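Local coordinates for autotransporter adhesin (Vibrio vulnificus, PDB 4ERR), which localizes the DUF5 effector domain of a MARTX toxin to membranes through a four-helical-bundle domain, at the interface of chains A and B. Coordinates in Å, arbitrary orientation; residue numbers count along the deposited sequence, not the author numbering. Chains: chain A/B, Autotransporter adhesin.

Contact 1: the interface of chains A and B. Residues chain A 4-7, 10, 73; chain B 29, 32-33, 36.
The imidazole of B:His36 lies against the N-terminal segment of chain A, with the methyl CG2 of A:Thr6 over one face, displaced toward the rim, and the main-chain O of A:Phe5 at its edge, close to the ring plane. This is part of a two-fold interface of the four-helical-bundle membrane localization domain, where the loop leading into helix 7-37 of one copy rests on the far part of helix 7-37 of the other. From the edge, B:His36 NE2 donates a hydrogen bond of 2.7 Å to A:Phe5 O, fairly straight at 156° about the hydrogen. Seen from the acceptor, the donor stands well above the carbonyl plane rather than on a lone pair. The histidine CG is anti to its carbonyl carbon (chi1 -69°), which carries the ring out toward the chain A loop, and B:His36 CE1 also comes within 3.3 Å of A:Ile4 O.

One helical turn back, B:Leu32 packs against the same loop. Its CG is anti to the backbone N (chi1 -179°), and the two methyls fork around the carbonyl, with B:Leu32 CD1 3.4 Å from A:Phe5 O. A:Ile4 CG2 slides alongside CD1 in the opposite direction, whereas A:Leu73 meets the same methyl tip to tip.

A:Val7, at the first turn of its helix, crosses B:Leu29 and B:Asp33 at about a right angle. A:Val7 CG2 sits 3.4 Å from B:Leu29 O and touches the B:Asp33 carboxylate and B:Leu32 CD2, a methyl that A:Leu10 CD2 also reaches. CG1 packs on B:Leu29 CD2, which is shared with A:Leu10: B:Leu29 CD2 and A:Leu10 CD2 are 3.8 Å apart. A water 2.9 Å from A:Val7 N links it to B:Asp33 OD1. The carboxylate thereby faces the helix start through water, an arrangement that would suit the partial positive charge expected there.

Contact 2: the interface of chains A and B. Residues chain A 28, 32, 35, 47, 50-51, 54; chain B 4-5, 73, 77, 81.
Helices 7-37 and 40-60 of chain A receive the N-terminal loop and helix 65-81 of chain B, and the meeting is made almost wholly of aliphatic groups. B:Ile4 enters from the loop with its CD1 directed between three chain A residues. B:Ile4 CD1 is 3.6 Å from A:Leu32 CD1; it meets A:Leu50 CD2 tip to tip and A:Val35 CG1 across a right angle. The first torsion (chi1 96°) is off the staggered positions and brings CG1 toward the carbonyl carbon, pointing CD1 at these three residues; the same isoleucine of chain A has chi1 -53°.

Along helix 65-81, B:Leu73 lays CD2 across the end of A:Ile54, B:Leu73 CD2 being 3.7 Å from A:Ile54 CD1. One turn further, B:Val77 divides its branches: B:Val77 CG2 packs obliquely on A:Leu50 CD2 at 3.7 Å, while CG1, anti to the backbone N (chi1 176°), turns to A:Ser47 O and the A:Asn51 CB. A:Leu50 CD2 is thus touched by both the loop and the helix of chain B. Near the helix end, B:Leu81 closes the row by applying CD2 to A:Ser47 CB at 3.9 Å; the two chains share no polar bond in this patch. In the fold, the chain B loop and last helix cover the adjoining flanks of the chain A hairpin formed by helices 7-37 and 40-60.

Contact 1: the interface of chains A and B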
# COMPACT_ATOMS: atom_id res chain seq x y z
N ILE A 4 11.85 -11.88 -16.19
CA ILE A 4 11.33 -11.59 -14.85
C ILE A 4 12.04 -10.37 -14.29
O ILE A 4 13.26 -10.26 -14.43
CB ILE A 4 11.59 -12.76 -13.86
CG1 ILE A 4 11.05 -14.08 -14.42
CG2 ILE A 4 10.94 -12.47 -12.52
CD1 ILE A 4 11.42 -15.32 -13.60
N PHE A 5 11.30 -9.45 -13.66
CA PHE A 5 11.94 -8.30 -13.02
C PHE A 5 13.10 -8.74 -12.13
O PHE A 5 12.98 -9.71 -11.36
CB PHE A 5 11.00 -7.60 -12.03
CG PHE A 5 9.86 -6.80 -12.62
CD1 PHE A 5 10.03 -5.91 -13.68
CD2 PHE A 5 8.61 -6.85 -12.00
CE1 PHE A 5 8.97 -5.16 -14.13
CE2 PHE A 5 7.56 -6.09 -12.43
CZ PHE A 5 7.74 -5.24 -13.49
N THR A 6 14.19 -7.98 -12.17
CA THR A 6 15.15 -8.05 -11.07
C THR A 6 14.51 -7.31 -9.86
O THR A 6 13.49 -6.62 -9.99
CB THR A 6 16.45 -7.35 -11.43
OG1 THR A 6 16.19 -5.96 -11.69
CG2 THR A 6 17.13 -8.01 -12.66
N VAL A 7 15.10 -7.44 -8.68
CA VAL A 7 14.61 -6.72 -7.51
C VAL A 7 14.60 -5.21 -7.79
O VAL A 7 13.64 -4.55 -7.50
CB VAL A 7 15.41 -7.05 -6.25
CG1 VAL A 7 15.10 -6.04 -5.13
CG2 VAL A 7 15.11 -8.50 -5.82
N LEU A 10 11.69 -4.36 -10.14
CA LEU A 10 10.44 -4.45 -9.37
C LEU A 10 10.23 -3.17 -8.54
O LEU A 10 9.15 -2.57 -8.56
CB LEU A 10 10.42 -5.71 -8.48
CG LEU A 10 9.23 -5.84 -7.51
CD1 LEU A 10 7.90 -5.99 -8.24
CD2 LEU A 10 9.52 -6.98 -6.51
N LEU A 73 4.71 -8.95 -11.63
CA LEU A 73 5.76 -9.93 -11.38
C LEU A 73 5.21 -11.36 -11.43
O LEU A 73 5.83 -12.23 -12.06
CB LEU A 73 6.44 -9.67 -10.03
CG LEU A 73 7.49 -10.69 -9.60
CD1 LEU A 73 8.70 -10.72 -10.55
CD2 LEU A 73 7.93 -10.46 -8.15
N LEU B 29 11.25 -10.34 -2.03
CA LEU B 29 12.48 -9.74 -2.58
C LEU B 29 13.70 -10.66 -2.47
O LEU B 29 14.53 -10.75 -3.39
CB LEU B 29 12.78 -8.43 -1.86
CG LEU B 29 11.81 -7.25 -2.02
CD1 LEU B 29 12.20 -6.12 -1.08
CD2 LEU B 29 11.75 -6.74 -3.46
N LEU B 32 13.20 -13.52 -4.94
CA LEU B 32 13.45 -13.03 -6.30
C LEU B 32 14.95 -12.97 -6.58
O LEU B 32 15.40 -13.35 -7.67
CB LEU B 32 12.77 -11.66 -6.48
CG LEU B 32 12.91 -11.00 -7.85
CD1 LEU B 32 12.33 -11.94 -8.92
CD2 LEU B 32 12.15 -9.67 -7.88
N ASP B 33 15.74 -12.51 -5.62
CA ASP B 33 17.19 -12.53 -5.79
C ASP B 33 17.69 -13.96 -5.97
O ASP B 33 18.54 -14.20 -6.81
CB ASP B 33 17.90 -11.85 -4.61
CG ASP B 33 18.04 -10.35 -4.79
OD1 ASP B 33 18.22 -9.85 -5.93
OD2 ASP B 33 18.03 -9.68 -3.76
N HIS B 36 17.23 -15.09 -9.58
CA HIS B 36 18.22 -14.55 -10.51
C HIS B 36 19.64 -15.04 -10.27
O HIS B 36 20.46 -15.01 -11.19
CB HIS B 36 18.16 -13.03 -10.52
CG HIS B 36 16.91 -12.50 -11.15
ND1 HIS B 36 16.67 -12.60 -12.50
CD2 HIS B 36 15.84 -11.84 -10.63
CE1 HIS B 36 15.51 -12.04 -12.78
NE2 HIS B 36 14.98 -11.57 -11.67
O HOH W 1 17.13 -9.48 -8.47

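Contact 2: the interface of chains A and B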
# COMPACT_ATOMS: atom_id res chain seq x y z
N ILE A 28 -4.24 14.54 1.86
CA ILE A 28 -4.99 14.13 3.04
C ILE A 28 -4.29 14.61 4.31
O ILE A 28 -4.94 15.16 5.21
CB ILE A 28 -5.23 12.59 3.08
CG1 ILE A 28 -6.20 12.20 1.97
CG2 ILE A 28 -5.79 12.17 4.43
CD1 ILE A 28 -6.29 10.69 1.79
N LEU A 32 -5.77 17.12 7.13
CA LEU A 32 -5.87 16.68 8.51
C LEU A 32 -5.26 17.69 9.48
O LEU A 32 -5.84 18.01 10.50
CB LEU A 32 -5.26 15.31 8.66
CG LEU A 32 -5.38 14.64 10.02
CD1 LEU A 32 -6.79 14.51 10.50
CD2 LEU A 32 -4.68 13.26 10.01
N VAL A 35 -7.71 20.49 9.90
CA VAL A 35 -8.79 20.15 10.82
C VAL A 35 -8.37 20.39 12.28
O VAL A 35 -9.12 20.98 13.07
CB VAL A 35 -9.25 18.68 10.65
CG1 VAL A 35 -10.14 18.26 11.82
CG2 VAL A 35 -9.96 18.50 9.31
N SER A 47 -13.44 19.37 8.24
CA SER A 47 -13.68 17.95 8.44
C SER A 47 -14.49 17.36 7.29
O SER A 47 -14.23 16.24 6.87
CB SER A 47 -14.36 17.70 9.81
OG SER A 47 -13.52 18.12 10.87
N LEU A 50 -12.05 16.90 4.55
CA LEU A 50 -11.17 15.77 4.86
C LEU A 50 -11.90 14.47 4.45
O LEU A 50 -11.31 13.60 3.81
CB LEU A 50 -10.82 15.74 6.33
CG LEU A 50 -9.99 14.54 6.77
CD1 LEU A 50 -8.61 14.46 6.07
CD2 LEU A 50 -9.79 14.58 8.28
N ASN A 51 -13.18 14.36 4.85
CA ASN A 51 -13.98 13.20 4.51
C ASN A 51 -13.99 12.98 2.98
O ASN A 51 -13.76 11.86 2.50
CB ASN A 51 -15.38 13.36 5.08
CG ASN A 51 -16.21 12.11 4.94
OD1 ASN A 51 -15.80 11.03 5.39
ND2 ASN A 51 -17.39 12.24 4.34
N ILE A 54 -10.60 11.69 1.68
CA ILE A 54 -10.38 10.28 2.00
C ILE A 54 -11.21 9.41 1.07
O ILE A 54 -10.70 8.45 0.50
CB ILE A 54 -10.64 9.93 3.46
CG1 ILE A 54 -9.73 10.75 4.39
CG2 ILE A 54 -10.41 8.44 3.70
CD1 ILE A 54 -10.14 10.69 5.87
N ILE B 4 -10.50 12.26 16.53
CA ILE B 4 -9.77 11.83 15.28
C ILE B 4 -8.20 11.93 15.32
O ILE B 4 -7.60 12.83 15.93
CB ILE B 4 -10.31 12.50 13.92
CG1 ILE B 4 -9.49 13.73 13.52
CG2 ILE B 4 -11.79 12.77 13.98
CD1 ILE B 4 -9.93 14.38 12.17
N PHE B 5 -7.55 11.01 14.63
CA PHE B 5 -6.07 10.96 14.61
C PHE B 5 -5.44 12.29 14.23
O PHE B 5 -5.93 12.95 13.28
CB PHE B 5 -5.54 10.04 13.51
CG PHE B 5 -5.79 8.54 13.69
CD1 PHE B 5 -5.56 7.88 14.89
CD2 PHE B 5 -6.11 7.78 12.57
CE1 PHE B 5 -5.76 6.48 14.97
CE2 PHE B 5 -6.29 6.40 12.64
CZ PHE B 5 -6.10 5.76 13.82
N LEU B 73 -9.34 6.30 9.97
CA LEU B 73 -9.53 7.73 10.01
C LEU B 73 -10.92 8.10 9.47
O LEU B 73 -11.59 8.95 10.03
CB LEU B 73 -8.42 8.45 9.25
CG LEU B 73 -8.45 9.96 9.19
CD1 LEU B 73 -8.42 10.59 10.59
CD2 LEU B 73 -7.29 10.50 8.30
N VAL B 77 -13.85 10.29 11.35
CA VAL B 77 -14.38 11.55 10.82
C VAL B 77 -15.90 11.45 10.59
O VAL B 77 -16.64 12.35 10.96
CB VAL B 77 -13.68 11.97 9.51
CG1 VAL B 77 -14.33 13.23 8.94
CG2 VAL B 77 -12.19 12.20 9.73
N LEU B 81 -18.82 13.66 12.53
CA LEU B 81 -19.76 14.49 11.75
C LEU B 81 -21.20 13.95 11.71
O LEU B 81 -22.10 14.58 11.12
CB LEU B 81 -19.24 14.64 10.32
CG LEU B 81 -17.94 15.41 10.16
CD1 LEU B 81 -17.51 15.33 8.70
CD2 LEU B 81 -18.10 16.87 10.62

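Contact 1 and contact 2 lie about 38 Å apart, measured between the centres of their C-alpha atoms, toward opposite ends of the elongated dimer. Both use the N-terminal loop, helix 7-37 and helix 65-81, with the chains exchanged: residues 4, 5 and 73 come from chain A in contact 1 and from chain B in contact 2, and residue 32 from the other chain each time. Contact 2 therefore overlaps the two-fold twin of contact 1 and extends it onto helix 40-60, so both ends of the dimer are clasped by the same residues. The pairing may nevertheless be a product of crystallisation.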